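Local coordinates for peptidase M16 inactive domain family protein (PDB 3GWB) that is of unproven function but belongs to the inactive-domain branch of the M16 peptidase family and may take part in peptide hydrolysis, at residues A[373-377]-A[378-382]; A[398-401]-A[402-406]; A[177-180]-A[181-185]. All blocks are in the same frame, centred on the assembly; numbering follows the deposited sequence.

Contact 1: A[373-377]-A[378-382]; sequences GAMGF and YNLPL
L380 N donates to M375 O over 2.8 Å, with an N-H...O angle of 163° and the donor lying in the carbonyl plane on a lone pair. One residue further in, N379 N reaches back to G376 O, but at 3.4 Å this bond is weak. Y378 N closes the last ordinary helical turn by donating to A374 O at 2.9 Å. Together, the 6→1 bond to M375 O, the weak 5→2 bond to G376 O and the left-handed backbone of N379 define a Schellman motif, which ends helix 365-377 and turns the chain into the loop before helix 384-394. Its usual apolar pair is present too: L380 points its CB back at the helix, and its CD1 lies 4.3 Å from M375 CG. M375, a selenomethionine, bends at chi3, and its CE comes to 3.5 Å from L382 O; the same side chain packs on L26 of strand 24-29 and on Y384 and L385 of the next helix. The two aromatic neighbours make a T-shaped (edge-to-face) pair, planes at 84°, in which F377 CD2 stands 3.5 Å above the centre of the Y378 ring. With its CG beside the backbone N (chi1 -63°), Y378 lays the edge of its ring against the preceding helical turn, where CD2 lies 3.2 Å from A374 O. The phenol extends beyond this turn, and Y378 OH is hydrogen-bonded to D93 OD2.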
loop_
_atom_site.group_PDB
_atom_site.type_symbol
_atom_site.label_atom_id
_atom_site.label_comp_id
_atom_site.label_asym_id
_atom_site.label_seq_id
_atom_site.Cartn_x
_atom_site.Cartn_y
_atom_site.Cartn_z
ATOM N N GLY A 373 -21.414 4.596 -6.461
ATOM C CA GLY A 373 -21.628 3.443 -5.610
ATOM C C GLY A 373 -22.238 3.873 -4.291
ATOM O O GLY A 373 -23.187 3.255 -3.811
ATOM N N ALA A 374 -21.696 4.939 -3.707
ATOM C CA ALA A 374 -22.205 5.450 -2.438
ATOM C C ALA A 374 -23.618 5.999 -2.619
ATOM O O ALA A 374 -24.470 5.821 -1.752
ATOM C CB ALA A 374 -21.288 6.543 -1.898
HETATM N N MSE A 375 -23.865 6.665 -3.742
HETATM C CA MSE A 375 -25.189 7.215 -4.019
HETATM C C MSE A 375 -26.216 6.086 -4.026
HETATM O O MSE A 375 -27.278 6.189 -3.397
HETATM C CB MSE A 375 -25.196 7.943 -5.372
HETATM C CG MSE A 375 -24.504 9.323 -5.359
HETATM SE SE MSE A 375 -24.205 10.039 -7.020
HETATM C CE MSE A 375 -25.843 10.062 -7.691
ATOM N N GLY A 376 -25.890 5.002 -4.725
ATOM C CA GLY A 376 -26.803 3.878 -4.805
ATOM C C GLY A 376 -26.964 3.112 -3.509
ATOM O O GLY A 376 -28.079 2.767 -3.114
ATOM N N PHE A 377 -25.845 2.851 -2.844
ATOM C CA PHE A 377 -25.856 2.104 -1.597
ATOM C C PHE A 377 -26.597 2.830 -0.484
ATOM O O PHE A 377 -27.342 2.214 0.273
ATOM C CB PHE A 377 -24.431 1.814 -1.132
ATOM C CG PHE A 377 -24.355 0.841 0.012
ATOM C CD1 PHE A 377 -24.442 -0.527 -0.220
ATOM C CD2 PHE A 377 -24.250 1.293 1.324
ATOM C CE1 PHE A 377 -24.384 -1.433 0.838
ATOM C CE2 PHE A 377 -24.195 0.395 2.389
ATOM C CZ PHE A 377 -24.278 -0.968 2.151
ATOM N N TYR A 378 -26.402 4.142 -0.395
ATOM C CA TYR A 378 -27.042 4.933 0.653
ATOM C C TYR A 378 -28.307 5.664 0.219
ATOM O O TYR A 378 -28.843 6.487 0.967
ATOM C CB TYR A 378 -26.029 5.930 1.210
ATOM C CG TYR A 378 -24.860 5.254 1.873
ATOM C CD1 TYR A 378 -25.033 4.532 3.055
ATOM C CD2 TYR A 378 -23.584 5.319 1.321
ATOM C CE1 TYR A 378 -23.974 3.898 3.671
ATOM C CE2 TYR A 378 -22.507 4.684 1.934
ATOM C CZ TYR A 378 -22.713 3.976 3.110
ATOM O OH TYR A 378 -21.667 3.343 3.734
ATOM N N ASN A 379 -28.779 5.357 -0.982
ATOM C CA ASN A 379 -29.974 5.982 -1.532
ATOM C C ASN A 379 -29.930 7.503 -1.469
ATOM O O ASN A 379 -30.833 8.132 -0.914
ATOM C CB ASN A 379 -31.218 5.479 -0.803
ATOM C CG ASN A 379 -31.417 3.992 -0.961
ATOM O OD1 ASN A 379 -31.423 3.472 -2.074
ATOM N ND2 ASN A 379 -31.582 3.298 0.152
ATOM N N LEU A 380 -28.879 8.091 -2.033
ATOM C CA LEU A 380 -28.742 9.541 -2.067
ATOM C C LEU A 380 -29.439 10.022 -3.337
ATOM O O LEU A 380 -29.577 9.263 -4.295
ATOM C CB LEU A 380 -27.262 9.935 -2.105
ATOM C CG LEU A 380 -26.432 9.383 -0.941
ATOM C CD1 LEU A 380 -24.983 9.807 -1.112
ATOM C CD2 LEU A 380 -26.993 9.881 0.391
ATOM N N PRO A 381 -29.895 11.285 -3.362
ATOM C CA PRO A 381 -30.573 11.791 -4.560
ATOM C C PRO A 381 -29.734 11.678 -5.839
ATOM O O PRO A 381 -28.508 11.769 -5.811
ATOM C CB PRO A 381 -30.908 13.239 -4.188
ATOM C CG PRO A 381 -29.870 13.590 -3.183
ATOM C CD PRO A 381 -29.783 12.339 -2.341
ATOM N N LEU A 382 -30.406 11.473 -6.965
ATOM C CA LEU A 382 -29.704 11.331 -8.230
ATOM C C LEU A 382 -28.826 12.545 -8.554
ATOM O O LEU A 382 -27.821 12.428 -9.256
ATOM C CB LEU A 382 -30.710 11.106 -9.353
ATOM C CG LEU A 382 -30.121 10.509 -10.621
ATOM C CD1 LEU A 382 -29.589 9.121 -10.314
ATOM C CD2 LEU A 382 -31.188 10.449 -11.700
#

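Contact 2: A[398-401]-A[402-406]; sequences EQVK and AAMNK
M404 takes chi1 of -67°, which swings CG to the side of its own backbone N and back over the preceding turn; there V400, whose CG1 is anti to N (chi1 171°), meets it with CG1 at 4.3 Å from M404 CG. The same torsion sets M404 CG 3.4 Å from V400 O. Beyond CG the selenomethionine bends again at chi2 and chi3, so its end leaves V400 and packs on Y337 and L338 of helix 323-340, while V400 itself touches P342 and L395. The backbone beneath is regular alpha helix, part of helix 397-407, as four successive i to i+4 bonds show. The straightest is M404 N to V400 O, 3.0 Å with an N-H...O angle of 175°. A402 N to E398 O (3.0 Å) and N405 N to K401 O (3.1 Å) are clearly more bent, A403 N to Q399 O (3.0 Å) less so. A403 adds little to the side-chain contact here, since its CB rests 3.4 Å from Q399 O and the methyl is used against A268 and V269 of helix 266-277. At the start of the helix the Q399 amide turns back, OE1 accepting from T396 N. Chemically, then, main-chain hydrogen bonds carry this contact, and the one apolar side-chain touch, V400 with M404, adds a modest contribution beside them; both side chains also pack on neighbouring parts of the fold.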
loop_
_atom_site.group_PDB
_atom_site.type_symbol
_atom_site.label_atom_id
_atom_site.label_comp_id
_atom_site.label_asym_id
_atom_site.label_seq_id
_atom_site.Cartn_x
_atom_site.Cartn_y
_atom_site.Cartn_z
ATOM N N GLU A 398 -22.478 30.637 10.122
ATOM C CA GLU A 398 -23.576 30.339 11.029
ATOM C C GLU A 398 -24.138 28.937 10.789
ATOM O O GLU A 398 -24.429 28.215 11.738
ATOM C CB GLU A 398 -24.691 31.384 10.872
ATOM C CG GLU A 398 -25.456 31.299 9.551
ATOM C CD GLU A 398 -26.357 32.503 9.294
ATOM O OE1 GLU A 398 -27.164 32.860 10.184
ATOM O OE2 GLU A 398 -26.259 33.088 8.193
ATOM N N GLN A 399 -24.289 28.556 9.522
ATOM C CA GLN A 399 -24.821 27.239 9.175
ATOM C C GLN A 399 -23.860 26.121 9.557
ATOM O O GLN A 399 -24.283 25.060 10.002
ATOM C CB GLN A 399 -25.116 27.156 7.678
ATOM C CG GLN A 399 -26.173 28.137 7.197
ATOM C CD GLN A 399 -26.343 28.097 5.694
ATOM O OE1 GLN A 399 -25.373 28.205 4.946
ATOM N NE2 GLN A 399 -27.579 27.941 5.242
ATOM N N VAL A 400 -22.566 26.350 9.363
ATOM C CA VAL A 400 -21.578 25.346 9.723
ATOM C C VAL A 400 -21.564 25.198 11.245
ATOM O O VAL A 400 -21.615 24.086 11.770
ATOM C CB VAL A 400 -20.178 25.744 9.214
ATOM C CG1 VAL A 400 -19.113 24.799 9.788
ATOM C CG2 VAL A 400 -20.158 25.707 7.690
ATOM N N LYS A 401 -21.511 26.318 11.959
ATOM C CA LYS A 401 -21.504 26.267 13.419
ATOM C C LYS A 401 -22.738 25.541 13.963
ATOM O O LYS A 401 -22.643 24.747 14.904
ATOM C CB LYS A 401 -21.433 27.686 13.997
ATOM C CG LYS A 401 -21.586 27.763 15.511
ATOM C CD LYS A 401 -21.528 29.206 15.986
ATOM C CE LYS A 401 -21.762 29.324 17.484
ATOM N NZ LYS A 401 -23.162 28.996 17.878
ATOM N N ALA A 402 -23.895 25.808 13.367
ATOM C CA ALA A 402 -25.125 25.173 13.820
ATOM C C ALA A 402 -25.083 23.670 13.601
ATOM O O ALA A 402 -25.425 22.899 14.502
ATOM C CB ALA A 402 -26.323 25.765 13.098
ATOM N N ALA A 403 -24.663 23.261 12.408
ATOM C CA ALA A 403 -24.588 21.848 12.059
ATOM C C ALA A 403 -23.650 21.075 12.977
ATOM O O ALA A 403 -24.011 20.020 13.484
ATOM C CB ALA A 403 -24.145 21.689 10.601
HETATM N N MSE A 404 -22.448 21.601 13.189
HETATM C CA MSE A 404 -21.482 20.931 14.053
HETATM C C MSE A 404 -22.031 20.794 15.471
HETATM O O MSE A 404 -21.831 19.768 16.124
HETATM C CB MSE A 404 -20.156 21.696 14.075
HETATM C CG MSE A 404 -19.394 21.691 12.735
HETATM SE SE MSE A 404 -18.794 20.060 12.183
HETATM C CE MSE A 404 -17.341 19.906 13.133
ATOM N N ASN A 405 -22.724 21.829 15.944
ATOM C CA ASN A 405 -23.308 21.800 17.281
ATOM C C ASN A 405 -24.521 20.874 17.345
ATOM O O ASN A 405 -24.859 20.346 18.406
ATOM C CB ASN A 405 -23.719 23.209 17.720
ATOM C CG ASN A 405 -22.569 23.993 18.324
ATOM O OD1 ASN A 405 -22.168 25.034 17.803
ATOM N ND2 ASN A 405 -22.035 23.497 19.436
ATOM N N LYS A 406 -25.176 20.672 16.209
ATOM C CA LYS A 406 -26.352 19.813 16.165
ATOM C C LYS A 406 -25.988 18.329 16.191
ATOM O O LYS A 406 -26.801 17.489 16.573
ATOM C CB LYS A 406 -27.173 20.119 14.909
ATOM C CG LYS A 406 -28.445 19.296 14.759
ATOM C CD LYS A 406 -29.131 19.630 13.439
ATOM C CE LYS A 406 -30.387 18.811 13.234
ATOM N NZ LYS A 406 -30.982 19.047 11.885
#

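Contact 3: A[177-180]-A[181-185]; sequences PPIT and LAQLK
T180 N and Q183 OE1 form the tight part of the contact: they are 2.8 Å apart, and the donor lies in the amide carbonyl plane on a lone pair of OE1. The same oxygen sits 3.1 Å from I179 CA, so the Q183 amide is pressed against the chain just before the helix. In return Q183 N gives a weak bond to T180 OG1 at 3.3 Å. This reciprocal pair is a capping box, with T180 as N-cap of helix 181-191; OG1 can turn to the first helical turn because chi1 is 69°, placing it between the backbone N and the carbonyl carbon. T180 O takes L184 N at 3.2 Å. An alanine at Q183 takes OE1 away, which is likely to leave T180 N without its acceptor and half of the box unmade. On the buried side I179 CG2 meets L184 CD2 at 3.7 Å, the two side chains crossing at about a right angle, and helix 55-62 covers them through L58, V55 and T59. The solvent side is looser: T180, whose OG1 holds Q183 N weakly, is exposed, and P178 CB stays 5.5 Å from Q183 OE1.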
loop_
_atom_site.group_PDB
_atom_site.type_symbol
_atom_site.label_atom_id
_atom_site.label_comp_id
_atom_site.label_asym_id
_atom_site.label_seq_id
_atom_site.Cartn_x
_atom_site.Cartn_y
_atom_site.Cartn_z
ATOM N N PRO A 177 -9.914 -19.085 13.035
ATOM C CA PRO A 177 -9.643 -20.511 12.826
ATOM C C PRO A 177 -10.864 -21.377 12.514
ATOM O O PRO A 177 -10.849 -22.146 11.556
ATOM C CB PRO A 177 -8.951 -20.922 14.124
ATOM C CG PRO A 177 -8.220 -19.686 14.512
ATOM C CD PRO A 177 -9.252 -18.604 14.262
ATOM N N PRO A 178 -11.939 -21.254 13.307
ATOM C CA PRO A 178 -13.170 -22.031 13.119
ATOM C C PRO A 178 -13.934 -21.854 11.798
ATOM O O PRO A 178 -14.636 -22.773 11.368
ATOM C CB PRO A 178 -14.024 -21.621 14.318
ATOM C CG PRO A 178 -13.011 -21.251 15.349
ATOM C CD PRO A 178 -12.030 -20.454 14.539
ATOM N N ILE A 179 -13.808 -20.693 11.158
ATOM C CA ILE A 179 -14.531 -20.444 9.899
ATOM C C ILE A 179 -14.289 -21.519 8.839
ATOM O O ILE A 179 -13.161 -21.748 8.421
ATOM C CB ILE A 179 -14.163 -19.069 9.294
ATOM C CG1 ILE A 179 -14.479 -17.957 10.297
ATOM C CG2 ILE A 179 -14.947 -18.836 8.003
ATOM C CD1 ILE A 179 -15.896 -17.965 10.790
ATOM N N THR A 180 -15.364 -22.156 8.389
ATOM C CA THR A 180 -15.260 -23.216 7.395
ATOM C C THR A 180 -15.713 -22.788 6.002
ATOM O O THR A 180 -16.305 -21.719 5.818
ATOM C CB THR A 180 -16.109 -24.413 7.798
ATOM O OG1 THR A 180 -17.489 -24.051 7.702
ATOM C CG2 THR A 180 -15.799 -24.828 9.242
ATOM N N LEU A 181 -15.431 -23.637 5.021
ATOM C CA LEU A 181 -15.823 -23.363 3.646
ATOM C C LEU A 181 -17.346 -23.287 3.557
ATOM O O LEU A 181 -17.888 -22.500 2.785
ATOM C CB LEU A 181 -15.292 -24.459 2.721
ATOM C CG LEU A 181 -13.761 -24.564 2.655
ATOM C CD1 LEU A 181 -13.360 -25.719 1.744
ATOM C CD2 LEU A 181 -13.172 -23.259 2.142
ATOM N N ALA A 182 -18.026 -24.099 4.364
ATOM C CA ALA A 182 -19.486 -24.119 4.382
ATOM C C ALA A 182 -20.036 -22.756 4.780
ATOM O O ALA A 182 -21.042 -22.302 4.240
ATOM C CB ALA A 182 -19.990 -25.179 5.354
ATOM N N GLN A 183 -19.381 -22.112 5.738
ATOM C CA GLN A 183 -19.809 -20.799 6.197
ATOM C C GLN A 183 -19.560 -19.726 5.143
ATOM O O GLN A 183 -20.374 -18.816 4.959
ATOM C CB GLN A 183 -19.073 -20.428 7.479
ATOM C CG GLN A 183 -19.487 -21.244 8.693
ATOM C CD GLN A 183 -18.666 -20.893 9.915
ATOM O OE1 GLN A 183 -17.507 -21.279 10.027
ATOM N NE2 GLN A 183 -19.260 -20.139 10.829
ATOM N N LEU A 184 -18.427 -19.821 4.462
ATOM C CA LEU A 184 -18.100 -18.848 3.436
ATOM C C LEU A 184 -19.108 -18.973 2.302
ATOM O O LEU A 184 -19.563 -17.968 1.749
ATOM C CB LEU A 184 -16.690 -19.084 2.891
ATOM C CG LEU A 184 -15.518 -18.903 3.862
ATOM C CD1 LEU A 184 -14.205 -19.003 3.081
ATOM C CD2 LEU A 184 -15.615 -17.554 4.561
ATOM N N LYS A 185 -19.442 -20.216 1.964
ATOM C CA LYS A 185 -20.384 -20.498 0.890
ATOM C C LYS A 185 -21.765 -19.960 1.223
ATOM O O LYS A 185 -22.431 -19.364 0.374
ATOM C CB LYS A 185 -20.460 -22.007 0.628
ATOM C CG LYS A 185 -19.261 -22.567 -0.121
ATOM C CD LYS A 185 -19.422 -24.061 -0.363
ATOM C CE LYS A 185 -18.244 -24.620 -1.143
ATOM N NZ LYS A 185 -18.393 -26.078 -1.418
#

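From the N terminus the order is contacts 3, 1 and 2, in series: none nests in or crosses another, and each is local, between consecutive segments, with most partners three to five residues apart. Contact 3 closes the loop after helix 147-160 by starting helix 181-191, leading to strand 197-203 of the six-stranded sheet. Contact 1 ends helix 365-377 and opens the loop to helix 384-394, packing on strand 24-29 of that sheet. Contact 2 lies within helix 397-407, ahead of strand 414-419 in the five-stranded sheet. Nearest atoms of contact 1 are about 15 Å from contact 2 and about 17 Å from contact 3, while contacts 2 and 3 lie on opposite sides of the chain's centre.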